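Local coordinates for protein probable transcriptional regulator (Pseudomonas aeruginosa, PDB 2FBI) that probably binds DNA as a homodimeric winged helix-turn-helix regulator of the MarR family and so controls transcription, at the interface of chains A and B. Numbering follows the deposited sequence. Chains: chain A/B, probable transcriptional regulator.

The interface of chains A and B. Residues chain A 7-11; chain B 25, 43, 115, 127, 131.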
ATOM      1  N   ARG A   7       0.655 -13.510  15.613  0.50 47.25           N
ATOM      2  CA  ARG A   7      -0.309 -12.726  14.760  0.50 47.07           C
ATOM      3  C   ARG A   7       0.272 -12.257  13.411  0.50 46.71           C
ATOM      4  O   ARG A   7       0.993 -11.249  13.365  0.50 46.90           O
ATOM      5  CB  ARG A   7      -0.886 -11.527  15.541  0.50 46.96           C
ATOM      6  CG  ARG A   7       0.089 -10.805  16.442  0.50 46.00           C
ATOM      7  CD  ARG A   7      -0.088  -9.300  16.295  0.50 45.08           C
ATOM      8  NE  ARG A   7       1.038  -8.525  16.829  0.50 42.83           N
ATOM      9  CZ  ARG A   7       1.472  -7.374  16.308  0.50 41.29           C
ATOM     10  NH1 ARG A   7       2.483  -6.735  16.869  0.50 39.89           N
ATOM     11  NH2 ARG A   7       0.901  -6.849  15.230  0.50 38.89           N
ATOM     12  N   PRO A   8      -0.017 -12.993  12.306  1.00 46.07           N
ATOM     13  CA  PRO A   8       0.371 -12.474  10.983  1.00 45.02           C
ATOM     14  C   PRO A   8      -0.194 -11.058  10.746  1.00 42.92           C
ATOM     15  O   PRO A   8      -1.200 -10.657  11.396  1.00 43.49           O
ATOM     16  CB  PRO A   8      -0.207 -13.504   9.986  1.00 45.13           C
ATOM     17  CG  PRO A   8      -1.129 -14.351  10.773  1.00 45.68           C
ATOM     18  CD  PRO A   8      -0.655 -14.314  12.202  1.00 46.07           C
ATOM     19  N   SER A   9       0.481 -10.294   9.897  1.00 38.93           N
ATOM     20  CA  SER A   9       0.163  -8.895   9.745  1.00 35.23           C
ATOM     21  C   SER A   9      -0.834  -8.788   8.634  1.00 33.89           C
ATOM     22  O   SER A   9      -0.506  -9.053   7.461  1.00 31.92           O
ATOM     23  CB  SER A   9       1.397  -8.095   9.438  1.00 35.66           C
ATOM     24  OG  SER A   9       1.054  -6.755   9.159  1.00 35.86           O
ATOM     25  N   LEU A  10      -2.090  -8.479   9.010  1.00 31.34           N
ATOM     26  CA  LEU A  10      -3.109  -8.127   8.020  1.00 29.77           C
ATOM     27  C   LEU A  10      -2.644  -7.029   7.053  1.00 28.79           C
ATOM     28  O   LEU A  10      -2.814  -7.122   5.838  1.00 28.34           O
ATOM     29  CB  LEU A  10      -4.349  -7.580   8.713  1.00 29.97           C
ATOM     30  CG  LEU A  10      -5.500  -7.204   7.761  1.00 30.15           C
ATOM     31  CD1 LEU A  10      -5.941  -8.436   6.962  1.00 32.32           C
ATOM     32  CD2 LEU A  10      -6.709  -6.598   8.534  1.00 29.18           C
ATOM     33  N   THR A  11      -2.088  -5.961   7.607  1.00 28.12           N
ATOM     34  CA  THR A  11      -1.784  -4.820   6.794  1.00 27.52           C
ATOM     35  C   THR A  11      -0.528  -5.051   5.897  1.00 29.05           C
ATOM     36  O   THR A  11      -0.514  -4.619   4.726  1.00 29.89           O
ATOM     37  CB  THR A  11      -1.523  -3.600   7.678  1.00 28.53           C
ATOM     38  OG1 THR A  11      -0.526  -3.956   8.614  1.00 25.96           O
ATOM     39  CG2 THR A  11      -2.805  -3.146   8.471  1.00 23.93           C
TER
ATOM     40  N   PHE B  25      -4.112   0.856  14.158  1.00 32.60           N
ATOM     41  CA  PHE B  25      -2.768   0.769  14.691  1.00 31.77           C
ATOM     42  C   PHE B  25      -2.026   2.084  14.730  1.00 32.43           C
ATOM     43  O   PHE B  25      -1.024   2.176  15.420  1.00 30.76           O
ATOM     44  CB  PHE B  25      -1.880  -0.312  13.971  1.00 31.94           C
ATOM     45  CG  PHE B  25      -2.590  -1.665  13.783  1.00 31.51           C
ATOM     46  CD1 PHE B  25      -2.597  -2.620  14.822  1.00 26.75           C
ATOM     47  CD2 PHE B  25      -3.256  -1.945  12.606  1.00 26.85           C
ATOM     48  CE1 PHE B  25      -3.313  -3.795  14.703  1.00 27.10           C
ATOM     49  CE2 PHE B  25      -3.953  -3.151  12.469  1.00 28.61           C
ATOM     50  CZ  PHE B  25      -3.963  -4.070  13.530  1.00 28.40           C
ATOM     51  N   ARG B  43       8.650  -5.864  12.249  1.00 23.70           N
ATOM     52  CA  ARG B  43       7.812  -7.057  12.135  1.00 26.24           C
ATOM     53  C   ARG B  43       8.457  -8.176  11.309  1.00 25.46           C
ATOM     54  O   ARG B  43       8.372  -9.348  11.678  1.00 24.00           O
ATOM     55  CB  ARG B  43       6.471  -6.730  11.479  1.00 26.29           C
ATOM     56  CG  ARG B  43       5.462  -6.010  12.370  1.00 28.60           C
ATOM     57  CD  ARG B  43       4.851  -7.018  13.271  1.00 27.01           C
ATOM     58  NE  ARG B  43       3.472  -7.313  12.934  1.00 27.20           N
ATOM     59  CZ  ARG B  43       2.878  -8.487  13.150  1.00 32.00           C
ATOM     60  NH1 ARG B  43       1.616  -8.618  12.856  1.00 26.95           N
ATOM     61  NH2 ARG B  43       3.553  -9.538  13.620  1.00 31.34           N
ATOM     62  N   TYR B 115      -5.955  -5.744  17.058  1.00 35.44           N
ATOM     63  CA  TYR B 115      -6.485  -6.856  16.251  1.00 34.75           C
ATOM     64  C   TYR B 115      -7.795  -7.433  16.807  1.00 34.98           C
ATOM     65  O   TYR B 115      -8.664  -7.805  16.046  1.00 35.01           O
ATOM     66  CB  TYR B 115      -5.444  -7.998  16.067  1.00 34.95           C
ATOM     67  CG  TYR B 115      -4.581  -7.771  14.865  1.00 34.10           C
ATOM     68  CD1 TYR B 115      -3.236  -7.462  15.012  1.00 31.57           C
ATOM     69  CD2 TYR B 115      -5.145  -7.779  13.559  1.00 33.85           C
ATOM     70  CE1 TYR B 115      -2.426  -7.228  13.880  1.00 33.75           C
ATOM     71  CE2 TYR B 115      -4.357  -7.530  12.446  1.00 35.28           C
ATOM     72  CZ  TYR B 115      -2.994  -7.259  12.611  1.00 33.16           C
ATOM     73  OH  TYR B 115      -2.211  -6.990  11.516  1.00 34.32           O
ATOM     74  N   LEU B 127     -12.203 -12.380   8.920  1.00 50.02           N
ATOM     75  CA  LEU B 127     -10.800 -12.032   9.012  1.00 49.72           C
ATOM     76  C   LEU B 127      -9.916 -13.198   8.507  1.00 49.81           C
ATOM     77  O   LEU B 127      -8.934 -12.984   7.789  1.00 49.65           O
ATOM     78  CB  LEU B 127     -10.446 -11.700  10.452  1.00 49.32           C
ATOM     79  CG  LEU B 127      -9.508 -10.544  10.779  1.00 49.57           C
ATOM     80  CD1 LEU B 127      -8.755 -10.846  12.060  1.00 51.09           C
ATOM     81  CD2 LEU B 127      -8.535 -10.238   9.669  1.00 48.24           C
ATOM     82  N   LEU B 131      -7.494 -13.208   5.049  1.00 40.23           N
ATOM     83  CA  LEU B 131      -6.095 -13.581   5.181  1.00 42.24           C
ATOM     84  C   LEU B 131      -5.728 -14.810   4.359  1.00 43.00           C
ATOM     85  O   LEU B 131      -4.676 -14.820   3.711  1.00 43.21           O
ATOM     86  CB  LEU B 131      -5.719 -13.814   6.642  1.00 41.44           C
ATOM     87  CG  LEU B 131      -5.661 -12.539   7.457  1.00 43.28           C
ATOM     88  CD1 LEU B 131      -5.810 -12.858   8.914  1.00 42.26           C
ATOM     89  CD2 LEU B 131      -4.343 -11.766   7.171  1.00 43.79           C
TER
HETATM   90  O   HOH W   1       3.294 -12.716  14.332  1.00 51.91           O
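The N-terminal loop of chain A, A:Arg7 to A:Ser9, and the first turn of its helix 10-22 lie against helices 36-48, 98-122 and 124-138 and the loop residue B:Phe25 of chain B. B:Arg43, its chain turned aside at CG (chi2 -78°), points the end of its guanidinium to the carbonyl oxygen of A:Arg7: NH1 lies 2.8 Å and NH2 3.1 Å from O, approaching from opposite faces of the carbonyl plane. A long, forked donor suits this place, reaching from a helix to grip a loop carbonyl twice. The A:Arg7 side chain reaches past its own carbonyl to lay its guanidinium over one face of that of B:Arg43, A:Arg7 CZ 3.6 Å from B:Arg43 CZ and the planes 34° apart. Two probably positive groups thus lie close; the gripped carbonyl may ease the repulsion. B:Tyr115 brings its phenol OH to the backbone N of A:Leu10, 2.9 Å away, accepting an N-H at the helix start, where no preceding turn supplies a carbonyl. Its ring edge meets A:Leu10 CB, while B:Phe25 CZ covers one face and may steady the ring. A:Leu10, with CG anti to the backbone N (chi1 -179°), points CD1 at B:Leu131 CD2, 3.7 Å away; branched aliphatic tips pack well here, and B:Leu127 adds a lighter contact. The patch has a two-fold twin and belongs to the dimerisation region typical of MarR proteins, where terminal helices of both subunits interlock.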